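Local coordinates for protein acyl-coenzyme A thioesterase THEM4 (Rhodococcus sp., PDB 2OV9) that probably hydrolyses medium- and long-chain acyl-coenzyme A thioesters to free fatty acids and coenzyme A, as a member of the hotdog-fold thioesterase superfamily, at residues B[40-45]-B[118-123]; B[178-181]-B[186-189]; B[85-88]-B[93-96]. One frame throughout, in Å; residues are numbered along the deposited sequence.

Contact 1: residues B[40-45]-B[118-123]; sequences ALLRTD and LTIPYQ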
ATOM      1  N   ALA B  40      -3.289 -11.853  11.077  1.00 36.24           N
ATOM      2  CA  ALA B  40      -4.150 -12.868  11.702  1.00 36.83           C
ATOM      3  C   ALA B  40      -5.644 -12.645  11.442  1.00 35.95           C
ATOM      4  O   ALA B  40      -6.392 -13.604  11.270  1.00 36.11           O
ATOM      5  CB  ALA B  40      -3.882 -12.948  13.216  1.00 35.79           C
ATOM      6  N   LEU B  41      -6.047 -11.375  11.416  1.00 36.18           N
ATOM      7  CA  LEU B  41      -7.440 -10.978  11.139  1.00 36.54           C
ATOM      8  C   LEU B  41      -7.910 -11.474   9.790  1.00 37.00           C
ATOM      9  O   LEU B  41      -9.072 -11.820   9.624  1.00 36.26           O
ATOM     10  CB  LEU B  41      -7.591  -9.442  11.209  1.00 36.73           C
ATOM     11  CG  LEU B  41      -7.770  -8.760  12.577  1.00 35.34           C
ATOM     12  CD1 LEU B  41      -7.618  -7.211  12.478  1.00 36.45           C
ATOM     13  CD2 LEU B  41      -9.120  -9.096  13.173  1.00 36.17           C
ATOM     14  N   LEU B  42      -7.006 -11.529   8.813  1.00 37.00           N
ATOM     15  CA  LEU B  42      -7.390 -11.989   7.466  1.00 37.14           C
ATOM     16  C   LEU B  42      -7.529 -13.508   7.374  1.00 37.91           C
ATOM     17  O   LEU B  42      -8.127 -14.033   6.435  1.00 37.59           O
ATOM     18  CB  LEU B  42      -6.396 -11.481   6.417  1.00 37.38           C
ATOM     19  CG  LEU B  42      -6.547 -10.000   6.075  1.00 36.87           C
ATOM     20  CD1 LEU B  42      -5.262  -9.441   5.507  1.00 35.42           C
ATOM     21  CD2 LEU B  42      -7.716  -9.763   5.097  1.00 35.06           C
ATOM     22  N   ARG B  43      -6.965 -14.202   8.350  1.00 38.17           N
ATOM     23  CA  ARG B  43      -6.991 -15.658   8.381  1.00 38.62           C
ATOM     24  C   ARG B  43      -7.924 -16.219   9.439  1.00 38.40           C
ATOM     25  O   ARG B  43      -8.152 -17.430   9.466  1.00 37.91           O
ATOM     26  CB  ARG B  43      -5.607 -16.208   8.689  1.00 39.40           C
ATOM     27  CG  ARG B  43      -4.598 -16.004   7.610  1.00 42.94           C
ATOM     28  CD  ARG B  43      -3.326 -16.769   7.945  1.00 47.66           C
ATOM     29  NE  ARG B  43      -2.583 -17.119   6.738  1.00 52.90           N
ATOM     30  CZ  ARG B  43      -1.682 -16.333   6.167  1.00 52.45           C
ATOM     31  NH1 ARG B  43      -1.421 -15.157   6.703  1.00 56.37           N
ATOM     32  NH2 ARG B  43      -1.048 -16.715   5.068  1.00 50.62           N
ATOM     33  N   THR B  44      -8.436 -15.361  10.314  1.00 37.65           N
ATOM     34  CA  THR B  44      -9.108 -15.837  11.550  1.00 37.42           C
ATOM     35  C   THR B  44     -10.550 -16.254  11.235  1.00 37.95           C
ATOM     36  O   THR B  44     -11.070 -15.910  10.161  1.00 37.58           O
ATOM     37  CB  THR B  44      -9.043 -14.781  12.700  1.00 36.84           C
ATOM     38  OG1 THR B  44      -9.274 -15.416  13.963  1.00 35.85           O
ATOM     39  CG2 THR B  44     -10.068 -13.649  12.511  1.00 36.68           C
ATOM     40  N   ASP B  45     -11.171 -16.999  12.151  1.00 37.60           N
ATOM     41  CA  ASP B  45     -12.569 -17.447  11.971  1.00 38.81           C
ATOM     42  C   ASP B  45     -13.479 -16.259  12.288  1.00 38.40           C
ATOM     43  O   ASP B  45     -13.496 -15.750  13.402  1.00 37.65           O
ATOM     44  CB  ASP B  45     -12.860 -18.662  12.864  1.00 38.55           C
ATOM     45  CG  ASP B  45     -14.365 -18.975  13.010  1.00 41.29           C
ATOM     46  OD1 ASP B  45     -15.172 -18.670  12.095  1.00 39.06           O
ATOM     47  OD2 ASP B  45     -14.733 -19.540  14.071  1.00 43.11           O
ATOM     48  N   LEU B 118       6.482 -11.261   1.117  1.00 33.19           N
ATOM     49  CA  LEU B 118       5.194 -10.618   1.394  1.00 33.39           C
ATOM     50  C   LEU B 118       4.095 -11.579   1.801  1.00 33.61           C
ATOM     51  O   LEU B 118       4.081 -12.736   1.401  1.00 34.04           O
ATOM     52  CB  LEU B 118       4.743  -9.749   0.207  1.00 32.96           C
ATOM     53  CG  LEU B 118       5.582  -8.531  -0.142  1.00 34.43           C
ATOM     54  CD1 LEU B 118       5.205  -7.988  -1.529  1.00 33.03           C
ATOM     55  CD2 LEU B 118       5.434  -7.412   0.910  1.00 33.63           C
ATOM     56  N   THR B 119       3.160 -11.051   2.579  1.00 33.51           N
ATOM     57  CA  THR B 119       2.141 -11.806   3.304  1.00 34.05           C
ATOM     58  C   THR B 119       0.725 -11.440   2.867  1.00 33.45           C
ATOM     59  O   THR B 119       0.531 -10.515   2.048  1.00 32.67           O
ATOM     60  CB  THR B 119       2.250 -11.473   4.781  1.00 34.38           C
ATOM     61  OG1 THR B 119       2.308 -10.046   4.914  1.00 33.50           O
ATOM     62  CG2 THR B 119       3.525 -12.082   5.386  1.00 35.41           C
ATOM     63  N   ILE B 120      -0.272 -12.128   3.423  1.00 33.11           N
ATOM     64  CA  ILE B 120      -1.622 -12.032   2.842  1.00 33.65           C
ATOM     65  C   ILE B 120      -2.297 -10.664   2.824  1.00 31.99           C
ATOM     66  O   ILE B 120      -3.175 -10.463   2.030  1.00 32.74           O
ATOM     67  CB  ILE B 120      -2.666 -13.076   3.331  1.00 33.89           C
ATOM     68  CG1 ILE B 120      -2.852 -13.062   4.847  1.00 33.88           C
ATOM     69  CG2 ILE B 120      -2.405 -14.474   2.734  1.00 36.65           C
ATOM     70  CD1 ILE B 120      -4.179 -13.751   5.241  1.00 35.16           C
ATOM     71  N   PRO B 121      -1.931  -9.735   3.720  1.00 31.89           N
ATOM     72  CA  PRO B 121      -2.547  -8.398   3.558  1.00 31.04           C
ATOM     73  C   PRO B 121      -2.244  -7.728   2.232  1.00 31.42           C
ATOM     74  O   PRO B 121      -3.010  -6.841   1.802  1.00 32.44           O
ATOM     75  CB  PRO B 121      -1.910  -7.593   4.705  1.00 30.28           C
ATOM     76  CG  PRO B 121      -1.668  -8.598   5.745  1.00 31.05           C
ATOM     77  CD  PRO B 121      -1.116  -9.773   4.949  1.00 32.15           C
ATOM     78  N   TYR B 122      -1.124  -8.122   1.618  1.00 31.00           N
ATOM     79  CA  TYR B 122      -0.628  -7.570   0.328  1.00 31.64           C
ATOM     80  C   TYR B 122      -1.182  -8.285  -0.928  1.00 31.42           C
ATOM     81  O   TYR B 122      -0.791  -7.971  -2.078  1.00 31.75           O
ATOM     82  CB  TYR B 122       0.926  -7.563   0.339  1.00 29.81           C
ATOM     83  CG  TYR B 122       1.467  -6.785   1.528  1.00 30.38           C
ATOM     84  CD1 TYR B 122       1.484  -5.393   1.526  1.00 32.38           C
ATOM     85  CD2 TYR B 122       1.855  -7.443   2.695  1.00 32.18           C
ATOM     86  CE1 TYR B 122       1.962  -4.663   2.635  1.00 31.17           C
ATOM     87  CE2 TYR B 122       2.299  -6.733   3.820  1.00 30.46           C
ATOM     88  CZ  TYR B 122       2.347  -5.355   3.776  1.00 30.33           C
ATOM     89  OH  TYR B 122       2.802  -4.668   4.865  1.00 31.05           O
ATOM     90  N   GLN B 123      -2.120  -9.200  -0.690  1.00 32.79           N
ATOM     91  CA  GLN B 123      -2.680 -10.103  -1.722  1.00 32.90           C
ATOM     92  C   GLN B 123      -3.637  -9.404  -2.684  1.00 33.24           C
ATOM     93  O   GLN B 123      -4.481  -8.610  -2.261  1.00 33.03           O
ATOM     94  CB  GLN B 123      -3.414 -11.250  -1.048  1.00 33.32           C
ATOM     95  CG  GLN B 123      -3.987 -12.372  -1.970  1.00 32.63           C
ATOM     96  CD  GLN B 123      -4.341 -13.625  -1.159  1.00 33.21           C
ATOM     97  OE1 GLN B 123      -4.960 -13.537  -0.101  1.00 37.66           O
ATOM     98  NE2 GLN B 123      -3.942 -14.782  -1.645  1.00 31.60           N
TER
HETATM   99  O   HOH W   1       0.350 -14.141   5.438  1.00 32.34           O
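L42 and R43 form a small, mostly apolar contact with I120 and P121. It joins helix 26-43 of the N-terminal helical domain to a short 3-10 segment in the loop between strand 112-117 and helix 131-148 of the hotdog fold. I120 is the central side chain. Its CG1 sits between the backbone N and the carbonyl carbon (chi1 57°), and CD1 extends from there between L42 and R43. CD1 is close to two carbons, 3.4 Å from L42 CB and 3.3 Å from R43 CG. It also lies over one face of the guanidinium, toward the rim. I120 CG1 lies over the same face, 3.1 Å from R43 NH1. I120 CG2 comes to 3.5 Å from R43 NH2. With an alanine here, R43 would probably lose the apolar cover on that face and L42 CB its partner. The charge of R43 is met by D39, one turn earlier on the same helix. Y122, next to P121, packs on L98 of the second subunit, so the loop also borders the dimer interface. L42 CD1 lies over one face of the P121 ring, 3.5 Å from P121 CA and 3.7 Å from P121 CG.

Contact 2: residues B[178-181]-B[186-189]; sequences LMSV and ITTA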
ATOM      1  N   LEU B 178      19.003   5.190 -10.423  1.00 36.50           N
ATOM      2  CA  LEU B 178      18.852   6.412 -11.158  1.00 38.15           C
ATOM      3  C   LEU B 178      19.584   6.155 -12.466  1.00 39.06           C
ATOM      4  O   LEU B 178      20.728   5.666 -12.457  1.00 38.93           O
ATOM      5  CB  LEU B 178      19.497   7.580 -10.404  1.00 37.98           C
ATOM      6  CG  LEU B 178      19.414   8.977 -11.011  1.00 38.43           C
ATOM      7  CD1 LEU B 178      19.477  10.023  -9.891  1.00 40.60           C
ATOM      8  CD2 LEU B 178      20.522   9.222 -12.028  1.00 40.21           C
HETATM    9  N   MSE B 179      18.920   6.463 -13.572  1.00 39.54           N
HETATM   10  CA  MSE B 179      19.446   6.112 -14.879  1.00 41.07           C
HETATM   11  C   MSE B 179      20.042   7.307 -15.603  1.00 41.22           C
HETATM   12  O   MSE B 179      21.101   7.185 -16.214  1.00 41.70           O
HETATM   13  CB  MSE B 179      18.371   5.437 -15.725  1.00 40.97           C
HETATM   14  CG  MSE B 179      17.786   4.211 -15.066  1.00 44.44           C
HETATM   15 SE   MSE B 179      19.119   2.794 -14.838  1.00 53.06          SE
HETATM   16  CE  MSE B 179      19.331   2.327 -16.734  1.00 52.17           C
ATOM     17  N   SER B 180      19.362   8.448 -15.545  1.00 41.64           N
ATOM     18  CA  SER B 180      19.847   9.660 -16.197  1.00 42.56           C
ATOM     19  C   SER B 180      19.307  10.927 -15.535  1.00 43.12           C
ATOM     20  O   SER B 180      18.276  10.890 -14.849  1.00 43.12           O
ATOM     21  CB  SER B 180      19.452   9.657 -17.671  1.00 42.66           C
ATOM     22  OG  SER B 180      18.040   9.708 -17.791  1.00 42.58           O
ATOM     23  N   VAL B 181      20.027  12.030 -15.735  1.00 43.49           N
ATOM     24  CA  VAL B 181      19.587  13.357 -15.341  1.00 44.40           C
ATOM     25  C   VAL B 181      19.721  14.308 -16.545  1.00 44.97           C
ATOM     26  O   VAL B 181      20.761  14.350 -17.212  1.00 45.22           O
ATOM     27  CB  VAL B 181      20.421  13.937 -14.167  1.00 44.13           C
ATOM     28  CG1 VAL B 181      19.816  15.266 -13.678  1.00 44.54           C
ATOM     29  CG2 VAL B 181      20.526  12.957 -13.024  1.00 44.31           C
ATOM     30  N   ILE B 186      14.825  13.745 -13.824  1.00 40.25           N
ATOM     31  CA  ILE B 186      15.495  12.520 -13.421  1.00 39.36           C
ATOM     32  C   ILE B 186      14.729  11.324 -13.954  1.00 38.67           C
ATOM     33  O   ILE B 186      13.505  11.285 -13.860  1.00 38.62           O
ATOM     34  CB  ILE B 186      15.592  12.427 -11.893  1.00 39.46           C
ATOM     35  CG1 ILE B 186      16.414  13.601 -11.356  1.00 41.28           C
ATOM     36  CG2 ILE B 186      16.191  11.063 -11.472  1.00 39.99           C
ATOM     37  CD1 ILE B 186      15.838  14.242 -10.115  1.00 42.82           C
ATOM     38  N   THR B 187      15.458  10.366 -14.526  1.00 37.55           N
ATOM     39  CA  THR B 187      14.885   9.081 -14.920  1.00 36.42           C
ATOM     40  C   THR B 187      15.461   7.977 -14.061  1.00 35.69           C
ATOM     41  O   THR B 187      16.694   7.847 -13.937  1.00 35.00           O
ATOM     42  CB  THR B 187      15.168   8.743 -16.393  1.00 36.71           C
ATOM     43  OG1 THR B 187      14.489   9.681 -17.230  1.00 37.08           O
ATOM     44  CG2 THR B 187      14.655   7.353 -16.733  1.00 37.34           C
ATOM     45  N   THR B 188      14.560   7.155 -13.520  1.00 34.64           N
ATOM     46  CA  THR B 188      14.914   6.093 -12.608  1.00 33.88           C
ATOM     47  C   THR B 188      14.203   4.804 -13.009  1.00 34.09           C
ATOM     48  O   THR B 188      13.041   4.843 -13.426  1.00 33.58           O
ATOM     49  CB  THR B 188      14.514   6.500 -11.188  1.00 34.35           C
ATOM     50  OG1 THR B 188      14.843   7.880 -10.987  1.00 33.65           O
ATOM     51  CG2 THR B 188      15.239   5.653 -10.121  1.00 32.71           C
ATOM     52  N   ALA B 189      14.889   3.666 -12.869  1.00 34.01           N
ATOM     53  CA  ALA B 189      14.319   2.368 -13.240  1.00 34.10           C
ATOM     54  C   ALA B 189      14.497   1.328 -12.123  1.00 34.85           C
ATOM     55  O   ALA B 189      15.414   1.422 -11.300  1.00 35.03           O
ATOM     56  CB  ALA B 189      14.940   1.847 -14.548  1.00 34.34           C
TER
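L178 places CG opposite its own backbone N (chi1 -179°), and I186 does the same with CG2. The two branches meet at about a right angle, with L178 CD1 3.8 Å from I186 CG2. V181 and T188 are on this same side of the sheet, where helix 131-148 packs: T188 touches L142 and A145, and its OG1 bonds to N146. On the other side S180 OG turns between its backbone N and carbonyl carbon (chi1 65°), which brings it 3.3 Å from T187 CB. The backbones are antiparallel. T187 O accepts two bonds from successive residues, a short one of 2.6 Å from M179 N in the carbonyl plane and a longer one of 3.2 Å from S180 N, tilted from that plane. T187 N returns a nearly straight bond of 2.9 Å to S180 O (175° at the hydrogen). M179, modelled as selenomethionine, rests CG 3.7 Å from A189 CB, and its bent chain then leads away. The register shifts by one residue between L178 and S180. M179 and S180 together face T187, a classic beta bulge in the hairpin of strands 171-182 and 185-194 of the hotdog sheet.

Contact 3: residues B[85-88]-B[93-96]; sequences VTRH and GPEN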
ATOM      1  N   VAL B  85      16.508   9.543   3.325  1.00 44.19           N
ATOM      2  CA  VAL B  85      15.474   8.512   3.209  1.00 43.76           C
ATOM      3  C   VAL B  85      14.439   8.642   4.346  1.00 43.91           C
ATOM      4  O   VAL B  85      14.818   8.796   5.509  1.00 43.76           O
ATOM      5  CB  VAL B  85      16.130   7.107   3.177  1.00 43.53           C
ATOM      6  CG1 VAL B  85      15.105   6.030   3.054  1.00 44.60           C
ATOM      7  CG2 VAL B  85      17.129   7.019   2.007  1.00 42.91           C
ATOM      8  N   THR B  86      13.146   8.594   3.986  1.00 43.76           N
ATOM      9  CA  THR B  86      12.006   8.682   4.923  1.00 43.60           C
ATOM     10  C   THR B  86      11.996   7.533   5.922  1.00 43.53           C
ATOM     11  O   THR B  86      12.564   6.466   5.656  1.00 43.00           O
ATOM     12  CB  THR B  86      10.659   8.620   4.191  1.00 43.72           C
ATOM     13  OG1 THR B  86      10.575   7.378   3.482  1.00 44.80           O
ATOM     14  CG2 THR B  86      10.518   9.767   3.201  1.00 44.54           C
ATOM     15  N   ARG B  87      11.313   7.740   7.047  1.00 42.98           N
ATOM     16  CA  ARG B  87      11.231   6.739   8.105  1.00 42.99           C
ATOM     17  C   ARG B  87       9.778   6.413   8.561  1.00 42.18           C
ATOM     18  O   ARG B  87       9.566   5.653   9.506  1.00 41.34           O
ATOM     19  CB  ARG B  87      12.020   7.271   9.294  1.00 43.45           C
ATOM     20  CG  ARG B  87      12.798   6.213  10.001  1.00 46.88           C
ATOM     21  CD  ARG B  87      13.332   6.747  11.300  1.00 49.68           C
ATOM     22  NE  ARG B  87      13.674   5.673  12.231  1.00 51.04           N
ATOM     23  CZ  ARG B  87      12.869   5.236  13.194  1.00 50.67           C
ATOM     24  NH1 ARG B  87      11.658   5.767  13.339  1.00 50.10           N
ATOM     25  NH2 ARG B  87      13.274   4.263  13.998  1.00 49.28           N
ATOM     26  N   HIS B  88       8.794   7.028   7.908  1.00 41.37           N
ATOM     27  CA  HIS B  88       7.402   7.001   8.361  1.00 40.63           C
ATOM     28  C   HIS B  88       6.490   6.450   7.280  1.00 39.46           C
ATOM     29  O   HIS B  88       5.260   6.431   7.437  1.00 38.23           O
ATOM     30  CB  HIS B  88       6.949   8.430   8.617  1.00 40.95           C
ATOM     31  CG  HIS B  88       6.981   9.287   7.388  1.00 43.38           C
ATOM     32  ND1 HIS B  88       8.071  10.064   7.053  1.00 45.53           N
ATOM     33  CD2 HIS B  88       6.069   9.470   6.399  1.00 45.00           C
ATOM     34  CE1 HIS B  88       7.826  10.699   5.919  1.00 46.46           C
ATOM     35  NE2 HIS B  88       6.619  10.358   5.502  1.00 46.84           N
ATOM     36  N   GLY B  93       8.680   2.075   6.777  1.00 34.85           N
ATOM     37  CA  GLY B  93       8.559   2.691   8.104  1.00 35.16           C
ATOM     38  C   GLY B  93       8.470   1.678   9.234  1.00 34.49           C
ATOM     39  O   GLY B  93       7.526   0.910   9.284  1.00 34.62           O
ATOM     40  N   PRO B  94       9.453   1.679  10.156  1.00 34.81           N
ATOM     41  CA  PRO B  94       9.421   0.697  11.256  1.00 34.02           C
ATOM     42  C   PRO B  94       8.220   0.855  12.170  1.00 33.67           C
ATOM     43  O   PRO B  94       7.758  -0.130  12.730  1.00 33.11           O
ATOM     44  CB  PRO B  94      10.707   0.976  12.032  1.00 34.53           C
ATOM     45  CG  PRO B  94      11.583   1.733  11.089  1.00 36.31           C
ATOM     46  CD  PRO B  94      10.654   2.536  10.220  1.00 35.24           C
ATOM     47  N   GLU B  95       7.712   2.078  12.315  1.00 33.09           N
ATOM     48  CA  GLU B  95       6.552   2.309  13.151  1.00 33.70           C
ATOM     49  C   GLU B  95       5.259   2.369  12.342  1.00 33.29           C
ATOM     50  O   GLU B  95       4.194   2.741  12.871  1.00 32.78           O
ATOM     51  CB  GLU B  95       6.729   3.572  14.011  1.00 35.02           C
ATOM     52  CG  GLU B  95       7.682   3.387  15.185  1.00 38.03           C
ATOM     53  CD  GLU B  95       9.084   3.954  14.949  1.00 44.24           C
ATOM     54  OE1 GLU B  95       9.276   5.182  15.097  1.00 46.28           O
ATOM     55  OE2 GLU B  95      10.021   3.172  14.687  1.00 46.52           O
ATOM     56  N   ASN B  96       5.351   1.979  11.067  1.00 32.86           N
ATOM     57  CA  ASN B  96       4.205   2.019  10.175  1.00 32.39           C
ATOM     58  C   ASN B  96       3.758   0.598   9.867  1.00 32.70           C
ATOM     59  O   ASN B  96       4.394  -0.096   9.098  1.00 31.81           O
ATOM     60  CB  ASN B  96       4.532   2.825   8.912  1.00 33.07           C
ATOM     61  CG  ASN B  96       3.319   3.067   8.055  1.00 33.84           C
ATOM     62  OD1 ASN B  96       2.361   2.275   8.071  1.00 32.34           O
ATOM     63  ND2 ASN B  96       3.340   4.160   7.297  1.00 34.16           N
TER
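R87 and E95 make the charged part of this contact. As modelled, R87 NH1 gives a hydrogen bond of 3.0 Å to E95 OE1, part of a salt bridge, but the position of OE1 is less sure because it sits very close to another atom of the model. OE1 lies at the edge of the guanidinium, in its plane, while the carboxylate itself is turned 53° from that plane. E95 OE2 stays farther off, 3.5 Å from R87 NH2. E95 OE1 also forms a salt bridge to R46 NE of the second subunit, the strongest polar partner of E95. OE2 lies near D28, and the two arginines would probably offset that closeness of like charges. R87 NE bonds to S20, which helps fix the rotation of the guanidinium.

The second polar link is from side chain to backbone. N96 ND2 bonds to H88 O at 3.0 Å, with 161° at the hydrogen. H88 O lies in the amide plane, but the donor stands above the carbonyl plane. N96 CG lies anti to the backbone N (chi1 -172°), and this carries the amide across to H88. ND2 also bonds to P121 O of the second subunit, and OD1 accepts from L98 N of its own chain.

The remaining touches are van der Waals or weak. P94 CG lies 4.2 Å over the centre of one guanidinium face. R87 O meets P94 CD at 3.4 Å and makes a weak CA-H...O contact with G93 CA.

N96 N bonds to G93 O at 3.0 Å, closing a type I beta turn from G93 to N96 at the interface with the second subunit.

In the fold
From the N terminus, the chain runs down helix 26-43, where contact 1 opens. Contact 1 closes only at 118-123, after helix 51-67, a long loop and strands 105-106 and 112-117. Contact 3 opens and closes within that span and folds the long loop between helix 51-67 and strand 105-106 back on itself. Contact 2 follows both and closes a hairpin far along the chain, on the opposite side of the chain's centre from contact 1, with centres about 35 Å apart. Contact 1 ties the helical domain to the hotdog part, and contact 2 joins neighbouring strands within it. Across the dimer interface, contact 3 of one subunit meets contact 1 of the other.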